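Local coordinates for uncharacterized protein (PDB 4NZK), which is of unknown function but belongs to the DHHW family of the SGNH hydrolase clan and is probably related to AlgX/AlgJ-like proteins, at residues H164-C178 / S289-F302. Numbering follows the deposited sequence.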
loop_
_atom_site.group_PDB
_atom_site.type_symbol
_atom_site.label_atom_id
_atom_site.label_comp_id
_atom_site.label_asym_id
_atom_site.label_seq_id
_atom_site.Cartn_x
_atom_site.Cartn_y
_atom_site.Cartn_z
ATOM N N HIS A 164 2.172 3.689 -7.908
ATOM C CA HIS A 164 2.632 3.296 -6.611
ATOM C C HIS A 164 4.000 3.854 -6.249
ATOM O O HIS A 164 4.829 4.213 -7.082
ATOM C CB HIS A 164 2.717 1.772 -6.532
ATOM C CG HIS A 164 1.470 1.078 -6.949
ATOM N ND1 HIS A 164 1.328 0.541 -8.197
ATOM C CD2 HIS A 164 0.308 0.825 -6.295
ATOM C CE1 HIS A 164 0.124 -0.003 -8.317
ATOM N NE2 HIS A 164 -0.514 0.153 -7.171
ATOM N N TRP A 165 4.231 3.895 -4.954
ATOM C CA TRP A 165 5.573 4.094 -4.413
ATOM C C TRP A 165 6.512 2.976 -4.879
ATOM O O TRP A 165 6.088 1.894 -5.333
ATOM C CB TRP A 165 5.568 4.118 -2.885
ATOM C CG TRP A 165 4.715 3.088 -2.183
ATOM C CD1 TRP A 165 4.260 1.865 -2.657
ATOM C CD2 TRP A 165 4.243 3.192 -0.849
ATOM N NE1 TRP A 165 3.524 1.236 -1.681
ATOM C CE2 TRP A 165 3.520 2.021 -0.562
ATOM C CE3 TRP A 165 4.387 4.172 0.141
ATOM C CZ2 TRP A 165 2.916 1.813 0.648
ATOM C CZ3 TRP A 165 3.811 3.965 1.352
ATOM C CH2 TRP A 165 3.070 2.802 1.604
ATOM N N GLU A 166 7.805 3.256 -4.783
ATOM C CA GLU A 166 8.784 2.193 -4.863
ATOM C C GLU A 166 8.749 1.421 -3.556
ATOM O O GLU A 166 8.313 1.960 -2.516
ATOM C CB GLU A 166 10.188 2.780 -5.019
ATOM C CG GLU A 166 10.518 3.385 -6.398
ATOM C CD GLU A 166 11.138 2.399 -7.387
ATOM O OE1 GLU A 166 11.577 1.298 -6.981
ATOM O OE2 GLU A 166 11.272 2.787 -8.591
ATOM N N PRO A 167 9.243 0.181 -3.567
ATOM C CA PRO A 167 9.356 -0.565 -2.331
ATOM C C PRO A 167 10.111 0.200 -1.233
ATOM O O PRO A 167 9.736 0.079 -0.065
ATOM C CB PRO A 167 10.053 -1.851 -2.767
ATOM C CG PRO A 167 9.539 -2.047 -4.195
ATOM C CD PRO A 167 9.551 -0.654 -4.759
ATOM N N LEU A 168 11.068 1.060 -1.570
ATOM C CA LEU A 168 11.767 1.834 -0.529
ATOM C C LEU A 168 10.784 2.747 0.215
ATOM O O LEU A 168 10.895 2.922 1.416
ATOM C CB LEU A 168 12.921 2.630 -1.138
ATOM C CG LEU A 168 13.758 3.538 -0.201
ATOM C CD1 LEU A 168 14.432 2.732 0.882
ATOM C CD2 LEU A 168 14.776 4.370 -0.948
ATOM N N GLY A 169 9.868 3.375 -0.521
ATOM C CA GLY A 169 8.827 4.191 0.101
ATOM C C GLY A 169 7.980 3.343 1.031
ATOM O O GLY A 169 7.693 3.737 2.175
ATOM N N ALA A 170 7.573 2.175 0.548
ATOM C CA ALA A 170 6.749 1.275 1.355
ATOM C C ALA A 170 7.480 0.856 2.607
ATOM O O ALA A 170 6.842 0.670 3.651
ATOM C CB ALA A 170 6.339 0.071 0.559
ATOM N N TYR A 171 8.805 0.672 2.516
ATOM C CA TYR A 171 9.597 0.337 3.692
ATOM C C TYR A 171 9.487 1.390 4.771
ATOM O O TYR A 171 9.334 1.055 5.962
ATOM C CB TYR A 171 11.081 0.177 3.312
ATOM C CG TYR A 171 12.005 -0.012 4.474
ATOM C CD1 TYR A 171 12.096 -1.248 5.129
ATOM C CD2 TYR A 171 12.740 1.043 4.976
ATOM C CE1 TYR A 171 12.948 -1.431 6.231
ATOM C CE2 TYR A 171 13.611 0.867 6.079
ATOM C CZ TYR A 171 13.695 -0.365 6.707
ATOM O OH TYR A 171 14.586 -0.565 7.771
ATOM N N TYR A 172 9.600 2.667 4.400
ATOM C CA TYR A 172 9.491 3.709 5.430
ATOM C C TYR A 172 8.121 3.751 6.099
ATOM O O TYR A 172 8.019 4.044 7.290
ATOM C CB TYR A 172 9.865 5.057 4.890
ATOM C CG TYR A 172 11.347 5.179 4.609
ATOM C CD1 TYR A 172 12.287 5.014 5.621
ATOM C CD2 TYR A 172 11.812 5.439 3.338
ATOM C CE1 TYR A 172 13.664 5.100 5.352
ATOM C CE2 TYR A 172 13.165 5.529 3.065
ATOM C CZ TYR A 172 14.093 5.381 4.076
ATOM O OH TYR A 172 15.452 5.526 3.817
ATOM N N ALA A 173 7.062 3.481 5.342
ATOM C CA ALA A 173 5.733 3.415 5.915
ATOM C C ALA A 173 5.597 2.182 6.797
ATOM O O ALA A 173 5.103 2.285 7.942
ATOM C CB ALA A 173 4.689 3.454 4.826
ATOM N N ALA A 174 6.104 1.037 6.325
ATOM C CA ALA A 174 6.083 -0.185 7.126
ATOM C C ALA A 174 6.845 0.034 8.423
ATOM O O ALA A 174 6.432 -0.419 9.501
ATOM C CB ALA A 174 6.650 -1.367 6.353
ATOM N N LYS A 175 7.981 0.716 8.318
ATOM C CA LYS A 175 8.789 1.007 9.499
ATOM C C LYS A 175 8.022 1.826 10.530
ATOM O O LYS A 175 8.081 1.549 11.725
ATOM C CB LYS A 175 10.051 1.747 9.058
ATOM C CG LYS A 175 10.955 2.174 10.210
ATOM C CD LYS A 175 12.301 2.721 9.745
ATOM C CE LYS A 175 13.151 3.159 10.933
ATOM N NZ LYS A 175 14.543 3.300 10.492
ATOM N N ALA A 176 7.264 2.805 10.058
ATOM C CA ALA A 176 6.492 3.640 10.977
ATOM C C ALA A 176 5.434 2.797 11.706
ATOM O O ALA A 176 5.196 2.969 12.902
ATOM C CB ALA A 176 5.811 4.764 10.231
ATOM N N PHE A 177 4.769 1.923 10.954
ATOM C CA PHE A 177 3.767 1.031 11.551
ATOM C C PHE A 177 4.376 0.077 12.553
ATOM O O PHE A 177 3.877 -0.054 13.672
ATOM C CB PHE A 177 2.995 0.277 10.482
ATOM C CG PHE A 177 2.262 -0.918 11.014
ATOM C CD1 PHE A 177 1.212 -0.777 11.871
ATOM C CD2 PHE A 177 2.651 -2.191 10.641
ATOM C CE1 PHE A 177 0.576 -1.916 12.376
ATOM C CE2 PHE A 177 2.053 -3.296 11.152
ATOM C CZ PHE A 177 0.990 -3.165 12.020
ATOM N N CYS A 178 5.460 -0.573 12.149
ATOM C CA CYS A 178 6.105 -1.568 12.997
ATOM C C CYS A 178 6.637 -0.954 14.298
ATOM O O CYS A 178 6.596 -1.600 15.372
ATOM C CB CYS A 178 7.188 -2.336 12.259
ATOM S SG CYS A 178 6.478 -3.523 11.078
ATOM N N SER A 289 -3.927 -1.412 -3.468
ATOM C CA SER A 289 -2.697 -1.914 -4.027
ATOM C C SER A 289 -1.406 -1.303 -3.464
ATOM O O SER A 289 -0.341 -1.937 -3.565
ATOM C CB SER A 289 -2.705 -1.852 -5.553
ATOM O OG SER A 289 -2.835 -0.533 -6.019
ATOM N N TYR A 290 -1.478 -0.132 -2.805
ATOM C CA TYR A 290 -0.270 0.409 -2.152
ATOM C C TYR A 290 0.226 -0.562 -1.086
ATOM O O TYR A 290 1.432 -0.710 -0.847
ATOM C CB TYR A 290 -0.557 1.776 -1.499
ATOM C CG TYR A 290 -0.080 2.930 -2.302
ATOM C CD1 TYR A 290 -0.581 3.193 -3.560
ATOM C CD2 TYR A 290 0.907 3.768 -1.814
ATOM C CE1 TYR A 290 -0.096 4.248 -4.313
ATOM C CE2 TYR A 290 1.397 4.813 -2.566
ATOM C CZ TYR A 290 0.904 5.042 -3.811
ATOM O OH TYR A 290 1.422 6.079 -4.536
ATOM N N GLY A 291 -0.709 -1.211 -0.407
ATOM C CA GLY A 291 -0.333 -2.134 0.635
ATOM C C GLY A 291 0.490 -3.318 0.223
ATOM O O GLY A 291 1.242 -3.872 1.030
ATOM N N ASN A 292 0.397 -3.690 -1.052
ATOM C CA ASN A 292 1.098 -4.871 -1.544
ATOM C C ASN A 292 2.581 -4.789 -1.237
ATOM O O ASN A 292 3.199 -5.787 -0.825
ATOM C CB ASN A 292 0.899 -5.006 -3.045
ATOM C CG ASN A 292 -0.573 -5.228 -3.453
ATOM O OD1 ASN A 292 -1.501 -5.079 -2.668
ATOM N ND2 ASN A 292 -0.776 -5.537 -4.731
ATOM N N ALA A 293 3.157 -3.605 -1.456
ATOM C CA ALA A 293 4.606 -3.427 -1.288
ATOM C C ALA A 293 5.062 -3.344 0.152
ATOM O O ALA A 293 6.259 -3.408 0.426
ATOM C CB ALA A 293 5.100 -2.211 -2.065
ATOM N N GLU A 294 4.119 -3.176 1.073
ATOM C CA GLU A 294 4.461 -3.167 2.504
ATOM C C GLU A 294 4.722 -4.571 3.019
ATOM O O GLU A 294 5.488 -4.754 3.935
ATOM C CB GLU A 294 3.337 -2.560 3.354
ATOM C CG GLU A 294 3.019 -1.108 3.019
ATOM C CD GLU A 294 1.835 -0.526 3.801
ATOM O OE1 GLU A 294 1.604 -0.953 4.945
ATOM O OE2 GLU A 294 1.140 0.400 3.262
ATOM N N VAL A 295 4.078 -5.564 2.413
ATOM C CA VAL A 295 4.064 -6.930 2.970
ATOM C C VAL A 295 5.435 -7.534 3.210
ATOM O O VAL A 295 5.662 -8.090 4.302
ATOM C CB VAL A 295 3.142 -7.864 2.148
ATOM C CG1 VAL A 295 3.217 -9.294 2.648
ATOM C CG2 VAL A 295 1.698 -7.367 2.227
ATOM N N PRO A 296 6.376 -7.394 2.247
ATOM C CA PRO A 296 7.702 -7.968 2.494
ATOM C C PRO A 296 8.369 -7.462 3.784
ATOM O O PRO A 296 9.188 -8.158 4.383
ATOM C CB PRO A 296 8.498 -7.519 1.252
ATOM C CG PRO A 296 7.451 -7.488 0.162
ATOM C CD PRO A 296 6.268 -6.863 0.875
ATOM N N PHE A 297 8.019 -6.251 4.192
ATOM C CA PHE A 297 8.639 -5.597 5.362
ATOM C C PHE A 297 7.985 -5.960 6.668
ATOM O O PHE A 297 8.400 -5.452 7.701
ATOM C CB PHE A 297 8.638 -4.082 5.155
ATOM C CG PHE A 297 9.239 -3.676 3.840
ATOM C CD1 PHE A 297 10.558 -4.013 3.541
ATOM C CD2 PHE A 297 8.498 -3.000 2.888
ATOM C CE1 PHE A 297 11.138 -3.672 2.323
ATOM C CE2 PHE A 297 9.060 -2.672 1.675
ATOM C CZ PHE A 297 10.376 -2.998 1.385
ATOM N N PHE A 298 6.973 -6.832 6.635
ATOM C CA PHE A 298 6.346 -7.314 7.867
ATOM C C PHE A 298 6.778 -8.717 8.276
ATOM O O PHE A 298 6.560 -9.130 9.423
ATOM C CB PHE A 298 4.821 -7.305 7.751
ATOM C CG PHE A 298 4.233 -5.952 7.490
ATOM C CD1 PHE A 298 4.767 -4.820 8.047
ATOM C CD2 PHE A 298 3.113 -5.827 6.687
ATOM C CE1 PHE A 298 4.177 -3.581 7.835
ATOM C CE2 PHE A 298 2.537 -4.596 6.457
ATOM C CZ PHE A 298 3.068 -3.486 7.026
ATOM N N ILE A 299 7.422 -9.422 7.356
ATOM C CA ILE A 299 7.778 -10.832 7.556
ATOM C C ILE A 299 8.700 -11.040 8.755
ATOM O O ILE A 299 8.540 -11.995 9.507
ATOM C CB ILE A 299 8.355 -11.419 6.251
ATOM C CG1 ILE A 299 7.164 -11.642 5.274
ATOM C CG2 ILE A 299 9.102 -12.718 6.520
ATOM C CD1 ILE A 299 7.519 -12.007 3.865
ATOM N N ASP A 300 9.629 -10.114 8.956
ATOM C CA ASP A 300 10.564 -10.231 10.052
ATOM C C ASP A 300 9.872 -9.977 11.410
ATOM O O ASP A 300 10.439 -10.306 12.443
ATOM C CB ASP A 300 11.732 -9.228 9.936
ATOM C CG ASP A 300 12.673 -9.455 8.707
ATOM O OD1 ASP A 300 12.899 -10.609 8.257
ATOM O OD2 ASP A 300 13.201 -8.423 8.204
ATOM N N SER A 301 8.709 -9.313 11.418
ATOM C CA SER A 301 8.116 -8.756 12.649
ATOM C C SER A 301 6.888 -9.474 13.216
ATOM O O SER A 301 6.509 -9.193 14.354
ATOM C CB SER A 301 7.749 -7.290 12.419
ATOM O OG SER A 301 8.901 -6.463 12.283
ATOM N N PHE A 302 6.271 -10.350 12.421
ATOM C CA PHE A 302 5.034 -11.019 12.783
ATOM C C PHE A 302 5.144 -12.507 12.557
ATOM O O PHE A 302 5.790 -12.940 11.612
ATOM C CB PHE A 302 3.864 -10.439 11.956
ATOM C CG PHE A 302 3.528 -9.017 12.319
ATOM C CD1 PHE A 302 2.627 -8.769 13.336
ATOM C CD2 PHE A 302 4.139 -7.944 11.704
ATOM C CE1 PHE A 302 2.339 -7.475 13.748
ATOM C CE2 PHE A 302 3.860 -6.642 12.097
ATOM C CZ PHE A 302 2.942 -6.400 13.122
#
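S289 OG lies 2.7 Å from H164 NE2, at the edge of the imidazole and in its plane, in a hydrogen bond that either partner could donate. The other ring nitrogen, ND1, is hydrogen-bonded to D162 OD2, so the imidazole is held at both its nitrogens and its rotation fixed. Next to it, the W165 indole is sandwiched: A170 CA sits over the centre of one face, and Y290 CD2 lies over the opposite face, 3.4 Å from W165 CE2. W165 CG lies between the backbone N and the carbonyl carbon (chi1 43°), folding the indole back over its own helix, and NE1 reaches a lone pair of Y290 O in the carbonyl plane, 3.0 Å away but bent (138°). Replacing W165 with an alanine would probably leave Y290 O without this donor and open a gap between Y290 and A170. E294 OE2, hydrogen-bonded to T332 OG1, also meets the indole edge at W165 CZ2 and CH2, its carboxylate plane turned 71° from the ring. Further along, Y171 CB sits over the F297 face in a CH-pi contact, 3.8 Å from the ring centroid, while its ring, edge-on, brings CD1 within 3.5 Å of F297 CD1. A174 CB fits between F297 CB and F298 CE1, and F177 points its edge at F298 in an offset T-shape. Helix 167-180 thus packs on the connection between parallel strands 282-287 and 304-309; the linked D162, H164 and S289 are consistent with an SGNH-hydrolase-type catalytic triad, although no activity is established.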